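Exo-1,5-alpha-L-arabinofuranobiosidase (Gibberella zeae, PDB 2YDT) probably hydrolyses arabinan, releasing alpha-1,5-linked L-arabinofuranobiose from chain ends. Local coordinates at residues 289-294 against 300-305. Sequence-based numbering, arbitrary orientation.
Sequences TIVVSC and IFTNQA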
loop_
_atom_site.group_PDB
_atom_site.type_symbol
_atom_site.label_atom_id
_atom_site.label_comp_id
_atom_site.label_asym_id
_atom_site.label_seq_id
_atom_site.Cartn_x
_atom_site.Cartn_y
_atom_site.Cartn_z
ATOM N N THR A 289 -6.870 -12.385 -12.910
ATOM C CA THR A 289 -7.389 -11.024 -12.989
ATOM C C THR A 289 -6.492 -10.104 -12.146
ATOM O O THR A 289 -6.378 -10.326 -10.928
ATOM C CB THR A 289 -8.838 -10.912 -12.461
ATOM O OG1 THR A 289 -9.678 -11.867 -13.136
ATOM C CG2 THR A 289 -9.423 -9.523 -12.732
ATOM N N ILE A 290 -5.889 -9.126 -12.809
ATOM C CA ILE A 290 -5.181 -8.023 -12.117
ATOM C C ILE A 290 -6.272 -7.063 -11.689
ATOM O O ILE A 290 -7.132 -6.722 -12.474
ATOM C CB ILE A 290 -4.154 -7.270 -13.020
ATOM C CG1 ILE A 290 -3.129 -8.219 -13.629
ATOM C CG2 ILE A 290 -3.475 -6.132 -12.220
ATOM C CD1 ILE A 290 -2.347 -7.688 -14.788
ATOM N N VAL A 291 -6.249 -6.624 -10.425
ATOM C CA VAL A 291 -7.219 -5.668 -9.892
ATOM C C VAL A 291 -6.502 -4.427 -9.336
ATOM O O VAL A 291 -5.586 -4.571 -8.500
ATOM C CB VAL A 291 -8.132 -6.282 -8.812
ATOM C CG1 VAL A 291 -9.283 -5.344 -8.524
ATOM C CG2 VAL A 291 -8.720 -7.640 -9.312
ATOM N N VAL A 292 -6.898 -3.261 -9.806
ATOM C CA VAL A 292 -6.306 -2.005 -9.354
ATOM C C VAL A 292 -7.379 -1.064 -8.789
ATOM O O VAL A 292 -8.458 -0.861 -9.356
ATOM C CB VAL A 292 -5.540 -1.286 -10.490
ATOM C CG1 VAL A 292 -5.119 0.087 -10.061
ATOM C CG2 VAL A 292 -4.282 -2.091 -10.894
ATOM N N SER A 293 -7.057 -0.449 -7.672
ATOM C CA SER A 293 -7.831 0.675 -7.132
ATOM C C SER A 293 -7.000 1.919 -7.279
ATOM O O SER A 293 -5.768 1.855 -7.296
ATOM C CB SER A 293 -8.177 0.457 -5.658
ATOM O OG SER A 293 -8.906 1.565 -5.102
ATOM N N CYS A 294 -7.683 3.072 -7.370
ATOM C CA CYS A 294 -7.037 4.359 -7.190
ATOM C C CYS A 294 -7.750 5.170 -6.103
ATOM O O CYS A 294 -8.831 4.786 -5.667
ATOM C CB CYS A 294 -6.971 5.138 -8.495
ATOM S SG CYS A 294 -8.494 5.963 -8.990
ATOM N N ILE A 300 -13.300 -0.298 -9.415
ATOM C CA ILE A 300 -12.090 -1.131 -9.568
ATOM C C ILE A 300 -11.794 -1.256 -11.069
ATOM O O ILE A 300 -12.726 -1.195 -11.913
ATOM C CB ILE A 300 -12.178 -2.470 -8.854
ATOM C CG1 ILE A 300 -13.297 -3.367 -9.433
ATOM C CG2 ILE A 300 -12.274 -2.220 -7.296
ATOM C CD1 ILE A 300 -13.205 -4.815 -9.015
ATOM N N PHE A 301 -10.518 -1.438 -11.369
ATOM C CA PHE A 301 -9.987 -1.559 -12.712
ATOM C C PHE A 301 -9.337 -2.928 -12.858
ATOM O O PHE A 301 -8.487 -3.318 -12.053
ATOM C CB PHE A 301 -9.030 -0.426 -13.004
ATOM C CG PHE A 301 -9.680 0.914 -12.965
ATOM C CD1 PHE A 301 -10.180 1.508 -14.107
ATOM C CD2 PHE A 301 -9.890 1.563 -11.758
ATOM C CE1 PHE A 301 -10.839 2.743 -14.052
ATOM C CE2 PHE A 301 -10.536 2.800 -11.706
ATOM C CZ PHE A 301 -11.019 3.377 -12.866
ATOM N N THR A 302 -9.736 -3.676 -13.889
ATOM C CA THR A 302 -9.294 -5.066 -14.009
ATOM C C THR A 302 -8.597 -5.324 -15.338
ATOM O O THR A 302 -8.853 -4.638 -16.311
ATOM C CB THR A 302 -10.467 -6.089 -13.871
ATOM O OG1 THR A 302 -11.416 -5.880 -14.944
ATOM C CG2 THR A 302 -11.164 -5.952 -12.505
ATOM N N ASN A 303 -7.752 -6.359 -15.350
ATOM C CA ASN A 303 -7.013 -6.736 -16.567
ATOM C C ASN A 303 -6.768 -8.227 -16.527
ATOM O O ASN A 303 -6.067 -8.750 -15.680
ATOM C CB ASN A 303 -5.719 -5.920 -16.694
ATOM C CG ASN A 303 -5.033 -6.081 -18.051
ATOM O OD1 ASN A 303 -4.634 -7.209 -18.415
ATOM N ND2 ASN A 303 -4.841 -4.975 -18.758
ATOM N N GLN A 304 -7.390 -8.926 -17.500
ATOM C CA GLN A 304 -7.296 -10.354 -17.625
ATOM C C GLN A 304 -6.394 -10.745 -18.810
ATOM O O GLN A 304 -6.452 -11.884 -19.273
ATOM C CB GLN A 304 -8.708 -10.974 -17.772
ATOM C CG GLN A 304 -9.539 -10.819 -16.490
ATOM C CD GLN A 304 -10.907 -11.472 -16.528
ATOM O OE1 GLN A 304 -11.440 -11.896 -15.476
ATOM N NE2 GLN A 304 -11.506 -11.536 -17.701
ATOM N N ALA A 305 -5.535 -9.819 -19.227
ATOM C CA ALA A 305 -4.618 -9.998 -20.364
ATOM C C ALA A 305 -3.162 -9.696 -19.974
ATOM O O ALA A 305 -2.367 -9.198 -20.783
ATOM C CB ALA A 305 -5.092 -9.168 -21.509
#
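I290 and V292 each form a hydrogen-bonded antiparallel pair, with N303 and F301 respectively. I290 N donates to N303 O at 2.9 Å and V292 N to F301 O at 2.8 Å. Each bond is returned: N303 N donates to I290 O and F301 N to V292 O. V291 and T302 form the non-hydrogen-bonded pair between them. T302 CA makes a CH...O contact with I290 O (3.1 Å) and V291 CA one with F301 O. The backbones of V291 and T302 hydrogen-bond to V279 and K313 of the outer strands. The strand axes are 155° apart in direction.

These are the two middle strands of a four-stranded antiparallel sheet, one blade of a six-bladed beta-propeller, the fold expected of a sialidase-like enzyme. Strand 277-281 flanks 289-293, and strand 313-315 flanks 300-303.

V291 CG1 touches I300 CD1 at 4.0 Å. Both side chains also meet L337 of the neighbouring blade. On the face carrying I290, V292, F301 and N303, V292 O lies in the plane of the F301 ring, at its edge, 3.7 Å from F301 CD2. T289 CG2 packs on T302 CB, while T302 OG1 is hydrogen-bonded to W315 NE1. T289 and Q304 run side by side. The extended Q304 chain brings OE1 to 2.9 Å from T289 OG1; Y283 O competes for the same hydroxyl proton and is the stronger partner. N303 OD1 accepts from A305 N, forming an Asx turn where the strand ends, and N303 ND2 is hydrogen-bonded to D308 O.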